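Local coordinates for periplasmic solute binding protein (PDB 4RY1), which probably binds a sugar in the periplasm and delivers it to an ABC-type transporter for uptake, at residues V132-A144 and E267-D279. Numbering follows the deposited sequence.
With GOL (glycerol), chain D.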
ATOM      1  N   VAL A 132      21.239 -10.353  15.748  1.00 22.59           N
ATOM      2  CA  VAL A 132      20.138  -9.607  16.329  1.00 24.22           C
ATOM      3  C   VAL A 132      18.826 -10.309  16.002  1.00 25.08           C
ATOM      4  O   VAL A 132      18.563 -10.696  14.862  1.00 25.22           O
ATOM      5  CB  VAL A 132      20.114  -8.149  15.812  1.00 23.47           C
ATOM      6  CG1 VAL A 132      19.017  -7.346  16.496  1.00 24.57           C
ATOM      7  CG2 VAL A 132      21.467  -7.481  16.054  1.00 27.01           C
ATOM      8  N   ALA A 133      18.021 -10.486  17.038  1.00 27.19           N
ATOM      9  CA  ALA A 133      16.671 -10.990  16.888  1.00 24.52           C
ATOM     10  C   ALA A 133      15.765  -9.919  16.292  1.00 20.58           C
ATOM     11  O   ALA A 133      15.958  -8.727  16.515  1.00 23.16           O
ATOM     12  CB  ALA A 133      16.133 -11.438  18.239  1.00 26.02           C
ATOM     13  N   TYR A 134      14.731 -10.356  15.583  1.00 24.11           N
ATOM     14  CA  TYR A 134      13.778  -9.393  15.036  1.00 19.81           C
ATOM     15  C   TYR A 134      13.157  -8.623  16.208  1.00 19.37           C
ATOM     16  O   TYR A 134      12.805  -9.227  17.229  1.00 24.58           O
ATOM     17  CB  TYR A 134      12.649 -10.042  14.222  1.00 22.22           C
ATOM     18  CG  TYR A 134      13.029 -10.826  12.989  1.00 19.97           C
ATOM     19  CD1 TYR A 134      14.140 -10.493  12.216  1.00 19.54           C
ATOM     20  CD2 TYR A 134      12.245 -11.889  12.571  1.00 21.07           C
ATOM     21  CE1 TYR A 134      14.461 -11.217  11.074  1.00 19.88           C
ATOM     22  CE2 TYR A 134      12.548 -12.614  11.432  1.00 20.45           C
ATOM     23  CZ  TYR A 134      13.666 -12.285  10.694  1.00 19.74           C
ATOM     24  OH  TYR A 134      13.974 -13.015   9.574  1.00 20.74           O
ATOM     25  N   PRO A 135      13.017  -7.295  16.074  1.00 21.35           N
ATOM     26  CA  PRO A 135      12.582  -6.480  17.201  1.00 23.45           C
ATOM     27  C   PRO A 135      11.079  -6.563  17.482  1.00 28.01           C
ATOM     28  O   PRO A 135      10.256  -6.603  16.585  1.00 23.02           O
ATOM     29  CB  PRO A 135      13.003  -5.067  16.799  1.00 22.00           C
ATOM     30  CG  PRO A 135      12.949  -5.083  15.303  1.00 22.39           C
ATOM     31  CD  PRO A 135      13.365  -6.469  14.906  1.00 23.52           C
ATOM     32  N   LYS A 136      10.749  -6.620  18.755  1.00 23.70           N
ATOM     33  CA  LYS A 136       9.355  -6.593  19.209  1.00 19.48           C
ATOM     34  C   LYS A 136       8.903  -5.184  19.692  1.00 21.45           C
ATOM     35  O   LYS A 136       7.696  -4.887  19.724  1.00 23.66           O
ATOM     36  CB  LYS A 136       9.119  -7.713  20.257  1.00 27.43           C
ATOM     37  CG  LYS A 136       9.079  -9.106  19.620  1.00 35.00           C
ATOM     38  CD  LYS A 136       8.650 -10.214  20.579  1.00 41.78           C
ATOM     39  CE  LYS A 136       9.806 -11.126  20.955  1.00 70.82           C
ATOM     40  NZ  LYS A 136       9.495 -11.945  22.159  1.00 87.01           N
ATOM     41  N   THR A 137       9.863  -4.325  20.033  1.00 24.08           N
ATOM     42  CA  THR A 137       9.594  -2.951  20.494  1.00 20.96           C
ATOM     43  C   THR A 137      10.416  -1.938  19.736  1.00 16.66           C
ATOM     44  O   THR A 137      11.407  -2.303  19.077  1.00 22.74           O
ATOM     45  CB  THR A 137       9.977  -2.767  21.959  1.00 27.97           C
ATOM     46  OG1 THR A 137      11.387  -2.971  22.085  1.00 32.61           O
ATOM     47  CG2 THR A 137       9.211  -3.745  22.811  1.00 29.70           C
ATOM     48  N   TRP A 138      10.008  -0.688  19.811  1.00 20.48           N
ATOM     49  CA  TRP A 138      10.731   0.341  19.108  1.00 21.35           C
ATOM     50  C   TRP A 138      12.173   0.416  19.656  1.00 26.30           C
ATOM     51  O   TRP A 138      13.128   0.599  18.899  1.00 23.68           O
ATOM     52  CB  TRP A 138       9.989   1.661  19.166  1.00 22.97           C
ATOM     53  CG  TRP A 138       8.653   1.559  18.543  1.00 23.34           C
ATOM     54  CD1 TRP A 138       7.459   1.395  19.185  1.00 22.35           C
ATOM     55  CD2 TRP A 138       8.355   1.563  17.133  1.00 23.07           C
ATOM     56  NE1 TRP A 138       6.447   1.318  18.272  1.00 20.24           N
ATOM     57  CE2 TRP A 138       6.964   1.414  17.006  1.00 22.39           C
ATOM     58  CE3 TRP A 138       9.130   1.670  15.976  1.00 24.80           C
ATOM     59  CZ2 TRP A 138       6.326   1.389  15.771  1.00 22.84           C
ATOM     60  CZ3 TRP A 138       8.489   1.650  14.740  1.00 21.88           C
ATOM     61  CH2 TRP A 138       7.111   1.499  14.653  1.00 23.78           C
ATOM     62  N   ASP A 139      12.349   0.180  20.956  1.00 25.31           N
ATOM     63  CA  ASP A 139      13.699   0.135  21.543  1.00 24.93           C
ATOM     64  C   ASP A 139      14.613  -0.828  20.889  1.00 23.99           C
ATOM     65  O   ASP A 139      15.770  -0.512  20.619  1.00 29.17           O
ATOM     66  CB  ASP A 139      13.646  -0.297  23.006  1.00 34.15           C
ATOM     67  CG  ASP A 139      13.312   0.804  23.873  1.00 31.04           C
ATOM     68  OD1 ASP A 139      13.267   1.935  23.331  1.00 31.88           O
ATOM     69  OD2 ASP A 139      13.090   0.549  25.077  1.00 32.35           O
ATOM     70  N   GLU A 140      14.106  -2.041  20.697  1.00 23.48           N
ATOM     71  CA  GLU A 140      14.897  -3.090  20.084  1.00 28.69           C
ATOM     72  C   GLU A 140      15.218  -2.699  18.655  1.00 23.07           C
ATOM     73  O   GLU A 140      16.288  -3.011  18.183  1.00 24.07           O
ATOM     74  CB  GLU A 140      14.197  -4.447  20.158  1.00 24.12           C
ATOM     75  CG  GLU A 140      13.996  -4.891  21.609  1.00 24.75           C
ATOM     76  CD  GLU A 140      13.132  -6.128  21.819  1.00 30.26           C
ATOM     77  OE1 GLU A 140      12.560  -6.687  20.843  1.00 29.32           O
ATOM     78  OE2 GLU A 140      13.020  -6.535  23.002  1.00 29.76           O
ATOM     79  N   LEU A 141      14.293  -2.031  17.965  1.00 20.67           N
ATOM     80  CA  LEU A 141      14.568  -1.620  16.586  1.00 19.74           C
ATOM     81  C   LEU A 141      15.750  -0.642  16.561  1.00 18.27           C
ATOM     82  O   LEU A 141      16.713  -0.854  15.828  1.00 21.57           O
ATOM     83  CB  LEU A 141      13.325  -1.018  15.921  1.00 17.98           C
ATOM     84  CG  LEU A 141      13.592  -0.539  14.482  1.00 19.07           C
ATOM     85  CD1 LEU A 141      13.958  -1.704  13.563  1.00 21.27           C
ATOM     86  CD2 LEU A 141      12.388   0.211  13.945  1.00 18.08           C
ATOM     87  N   PHE A 142      15.673   0.411  17.375  1.00 20.66           N
ATOM     88  CA  PHE A 142      16.744   1.420  17.424  1.00 22.06           C
ATOM     89  C   PHE A 142      18.064   0.807  17.845  1.00 24.92           C
ATOM     90  O   PHE A 142      19.111   1.161  17.308  1.00 24.77           O
ATOM     91  CB  PHE A 142      16.375   2.596  18.336  1.00 22.27           C
ATOM     92  CG  PHE A 142      15.247   3.431  17.797  1.00 22.76           C
ATOM     93  CD1 PHE A 142      15.384   4.093  16.589  1.00 24.63           C
ATOM     94  CD2 PHE A 142      14.050   3.552  18.496  1.00 23.59           C
ATOM     95  CE1 PHE A 142      14.347   4.852  16.078  1.00 25.34           C
ATOM     96  CE2 PHE A 142      13.017   4.309  17.987  1.00 28.90           C
ATOM     97  CZ  PHE A 142      13.164   4.962  16.778  1.00 28.47           C
ATOM     98  N   ALA A 143      18.002  -0.125  18.790  1.00 22.64           N
ATOM     99  CA  ALA A 143      19.204  -0.758  19.315  1.00 23.35           C
ATOM    100  C   ALA A 143      19.872  -1.701  18.281  1.00 24.88           C
ATOM    101  O   ALA A 143      21.073  -1.926  18.332  1.00 29.27           O
ATOM    102  CB  ALA A 143      18.895  -1.486  20.619  1.00 24.01           C
ATOM    103  N   ALA A 144      19.094  -2.237  17.333  1.00 22.85           N
ATOM    104  CA  ALA A 144      19.633  -3.084  16.246  1.00 21.63           C
ATOM    105  C   ALA A 144      20.590  -2.358  15.303  1.00 20.91           C
ATOM    106  O   ALA A 144      21.536  -2.968  14.779  1.00 22.01           O
ATOM    107  CB  ALA A 144      18.515  -3.682  15.416  1.00 21.18           C
ATOM    108  N   GLU A 267      11.314 -13.119   5.505  1.00 16.99           N
ATOM    109  CA  GLU A 267      10.324 -13.548   6.486  1.00 18.06           C
ATOM    110  C   GLU A 267       9.483 -12.400   7.018  1.00 15.36           C
ATOM    111  O   GLU A 267       9.924 -11.257   7.111  1.00 17.98           O
ATOM    112  CB  GLU A 267      10.997 -14.216   7.693  1.00 20.25           C
ATOM    113  CG  GLU A 267      11.878 -15.400   7.381  1.00 23.08           C
ATOM    114  CD  GLU A 267      12.381 -16.075   8.648  1.00 23.64           C
ATOM    115  OE1 GLU A 267      12.885 -15.365   9.555  1.00 22.73           O
ATOM    116  OE2 GLU A 267      12.262 -17.319   8.728  1.00 33.65           O
ATOM    117  N   THR A 268       8.255 -12.738   7.392  1.00 16.69           N
ATOM    118  CA  THR A 268       7.371 -11.818   8.080  1.00 17.79           C
ATOM    119  C   THR A 268       7.905 -11.594   9.509  1.00 17.86           C
ATOM    120  O   THR A 268       8.278 -12.545  10.187  1.00 21.08           O
ATOM    121  CB  THR A 268       5.906 -12.333   8.077  1.00 18.93           C
ATOM    122  OG1 THR A 268       5.035 -11.338   8.629  1.00 20.09           O
ATOM    123  CG2 THR A 268       5.758 -13.619   8.854  1.00 19.81           C
ATOM    124  N   GLY A 269       7.973 -10.335   9.926  1.00 16.85           N
ATOM    125  CA  GLY A 269       8.532  -9.943  11.221  1.00 19.71           C
ATOM    126  C   GLY A 269       7.487  -9.445  12.216  1.00 19.01           C
ATOM    127  O   GLY A 269       6.384  -9.068  11.840  1.00 17.52           O
ATOM    128  N   PRO A 270       7.826  -9.429  13.509  1.00 18.15           N
ATOM    129  CA  PRO A 270       6.885  -8.947  14.517  1.00 19.28           C
ATOM    130  C   PRO A 270       6.367  -7.541  14.273  1.00 18.60           C
ATOM    131  O   PRO A 270       7.045  -6.697  13.699  1.00 18.60           O
ATOM    132  CB  PRO A 270       7.706  -8.987  15.810  1.00 22.76           C
ATOM    133  CG  PRO A 270       8.800  -9.944  15.530  1.00 24.69           C
ATOM    134  CD  PRO A 270       9.131  -9.752  14.091  1.00 21.12           C
ATOM    135  N   PHE A 271       5.138  -7.326  14.731  1.00 21.29           N
ATOM    136  CA  PHE A 271       4.534  -6.016  14.710  1.00 19.72           C
ATOM    137  C   PHE A 271       5.070  -5.199  15.874  1.00 20.75           C
ATOM    138  O   PHE A 271       4.683  -5.378  17.027  1.00 22.59           O
ATOM    139  CB  PHE A 271       3.019  -6.125  14.734  1.00 19.73           C
ATOM    140  CG  PHE A 271       2.468  -6.588  13.426  1.00 19.10           C
ATOM    141  CD1 PHE A 271       2.471  -7.928  13.102  1.00 17.77           C
ATOM    142  CD2 PHE A 271       2.010  -5.693  12.508  1.00 17.91           C
ATOM    143  CE1 PHE A 271       1.998  -8.373  11.886  1.00 17.33           C
ATOM    144  CE2 PHE A 271       1.552  -6.128  11.271  1.00 16.51           C
ATOM    145  CZ  PHE A 271       1.524  -7.471  10.972  1.00 18.18           C
ATOM    146  N   ILE A 272       5.971  -4.291  15.546  1.00 19.16           N
ATOM    147  CA  ILE A 272       6.696  -3.520  16.557  1.00 18.53           C
ATOM    148  C   ILE A 272       5.704  -2.655  17.334  1.00 20.81           C
ATOM    149  O   ILE A 272       4.926  -1.900  16.759  1.00 22.36           O
ATOM    150  CB  ILE A 272       7.802  -2.649  15.927  1.00 20.18           C
ATOM    151  CG1 ILE A 272       8.764  -3.549  15.135  1.00 21.09           C
ATOM    152  CG2 ILE A 272       8.548  -1.866  17.005  1.00 20.28           C
ATOM    153  CD1 ILE A 272       9.740  -2.777  14.278  1.00 20.29           C
ATOM    154  N   THR A 273       5.772  -2.735  18.653  1.00 20.29           N
ATOM    155  CA  THR A 273       4.796  -2.046  19.505  1.00 22.33           C
ATOM    156  C   THR A 273       5.445  -1.439  20.743  1.00 24.16           C
ATOM    157  O   THR A 273       6.390  -1.997  21.295  1.00 26.87           O
ATOM    158  CB  THR A 273       3.686  -3.015  19.940  1.00 23.95           C
ATOM    159  OG1 THR A 273       3.142  -3.662  18.780  1.00 31.98           O
ATOM    160  CG2 THR A 273       2.562  -2.306  20.629  1.00 24.80           C
ATOM    161  N   ILE A 274       4.934  -0.278  21.141  1.00 19.85           N
ATOM    162  CA  ILE A 274       5.280   0.358  22.428  1.00 21.82           C
ATOM    163  C   ILE A 274       4.706  -0.517  23.530  1.00 24.08           C
ATOM    164  O   ILE A 274       3.529  -0.853  23.490  1.00 24.61           O
ATOM    165  CB  ILE A 274       4.671   1.780  22.571  1.00 25.87           C
ATOM    166  CG1 ILE A 274       5.258   2.759  21.557  1.00 24.63           C
ATOM    167  CG2 ILE A 274       4.934   2.349  23.973  1.00 30.72           C
ATOM    168  CD1 ILE A 274       4.542   4.089  21.455  1.00 31.20           C
ATOM    169  N   PRO A 275       5.528  -0.886  24.528  1.00 21.86           N
ATOM    170  CA  PRO A 275       4.960  -1.604  25.657  1.00 26.27           C
ATOM    171  C   PRO A 275       3.816  -0.773  26.259  1.00 30.22           C
ATOM    172  O   PRO A 275       3.955   0.435  26.436  1.00 29.38           O
ATOM    173  CB  PRO A 275       6.150  -1.735  26.618  1.00 26.84           C
ATOM    174  CG  PRO A 275       7.355  -1.649  25.735  1.00 30.04           C
ATOM    175  CD  PRO A 275       6.965  -0.629  24.713  1.00 25.48           C
ATOM    176  N   GLY A 276       2.670  -1.402  26.486  1.00 26.87           N
ATOM    177  CA  GLY A 276       1.502  -0.705  27.049  1.00 33.72           C
ATOM    178  C   GLY A 276       0.812   0.239  26.085  1.00 38.22           C
ATOM    179  O   GLY A 276       0.138   1.184  26.481  1.00 58.72           O
ATOM    180  N   ALA A 277       0.983  -0.034  24.802  1.00 28.29           N
ATOM    181  CA  ALA A 277       0.394   0.802  23.765  1.00 23.86           C
ATOM    182  C   ALA A 277      -1.103   0.940  23.937  1.00 22.03           C
ATOM    183  O   ALA A 277      -1.788   0.016  24.358  1.00 30.26           O
ATOM    184  CB  ALA A 277       0.686   0.231  22.379  1.00 23.72           C
ATOM    185  N   LYS A 278      -1.596   2.082  23.508  1.00 26.26           N
ATOM    186  CA  LYS A 278      -3.028   2.407  23.596  1.00 36.22           C
ATOM    187  C   LYS A 278      -3.828   1.821  22.438  1.00 54.25           C
ATOM    188  O   LYS A 278      -5.052   1.645  22.504  1.00 38.68           O
ATOM    189  CB  LYS A 278      -3.217   3.913  23.585  1.00 30.67           C
ATOM    190  CG  LYS A 278      -2.486   4.656  24.686  1.00 28.26           C
ATOM    191  CD  LYS A 278      -3.088   6.046  24.820  1.00 32.90           C
ATOM    192  CE  LYS A 278      -2.266   7.029  25.649  1.00 33.53           C
ATOM    193  NZ  LYS A 278      -2.738   7.167  27.056  1.00 39.05           N
ATOM    194  N   ASP A 279      -3.109   1.557  21.368  1.00 25.64           N
ATOM    195  CA  ASP A 279      -3.674   1.058  20.119  1.00 21.71           C
ATOM    196  C   ASP A 279      -2.605   0.228  19.440  1.00 23.47           C
ATOM    197  O   ASP A 279      -1.422   0.463  19.654  1.00 22.44           O
ATOM    198  CB  ASP A 279      -4.048   2.203  19.200  1.00 23.56           C
ATOM    199  CG  ASP A 279      -4.894   1.749  18.030  1.00 22.56           C
ATOM    200  OD1 ASP A 279      -6.098   1.496  18.226  1.00 23.78           O
ATOM    201  OD2 ASP A 279      -4.372   1.647  16.903  1.00 23.47           O
TER
HETATM  202  C1  GOL D 502      14.017 -15.718  12.724  1.00 29.93           C
HETATM  203  O1  GOL D 502      14.337 -16.524  11.591  1.00 31.45           O
HETATM  204  C2  GOL D 502      15.284 -15.336  13.490  1.00 34.03           C
HETATM  205  O2  GOL D 502      16.457 -15.867  12.859  1.00 36.06           O
HETATM  206  C3  GOL D 502      15.361 -13.817  13.594  1.00 29.04           C
HETATM  207  O3  GOL D 502      14.846 -13.455  14.893  1.00 31.63           O
HETATM  208  O   HOH W   1       9.809  -6.542  13.853  1.00 19.71           O
HETATM  209  O   HOH W   2       5.765  -6.704  19.120  1.00 38.60           O
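Ile272 meets Trp138 through a CH-pi contact: its CG2 methyl sits over one face of the indole, 3.6 Å from the centroid of the five-membered ring. That methyl is anti to the backbone N of Ile272, while CG1 swings beside it (chi1 -57°) and carries CD1 up against both Pro135 CG and Leu141 CD2. Farther along, Ile274 CG1 lies 3.5 Å from Trp138 CD1. Beside this apolar patch the two segments share one direct backbone hydrogen bond, Thr273 N to Lys136 O (3.1 Å, 163° at the hydrogen), and Thr137 CA adds a CA-H...O contact to Thr273 O. Two waters extend the seam, one donating to Pro135 O and Pro270 O, the other to Lys136 O and Phe271 O. At the far end Pro270 CD packs 3.5 Å from Tyr134 CB, and Tyr134 OH donates a short 2.6 Å bond to the anti side of Glu267 OE1, ring and carboxylate planes 70° apart. A glycerol, probably from the crystallisation liquor, covers one face of the tyrosine ring and donates from its O1 to the same OE1. In the second shell, Gln181 of helix 169-183 accepts from Trp138 NE1 and Ile274 N and donates to Ile272 O. Thr137 N-caps helix 138-152, its OG1 accepting from Glu140 N, while Glu140 OE1 takes Lys136 N at 2.8 Å. Apolar packing, direct hydrogen bonds and water-bridged carbonyls together tie the entrance of this helix to the loop leaving strand 266-268 in a solute-binding protein fold; the bond from Tyr134 OH, joined in this crystal by one from glycerol, is consistent with a charged Glu267 carboxylate.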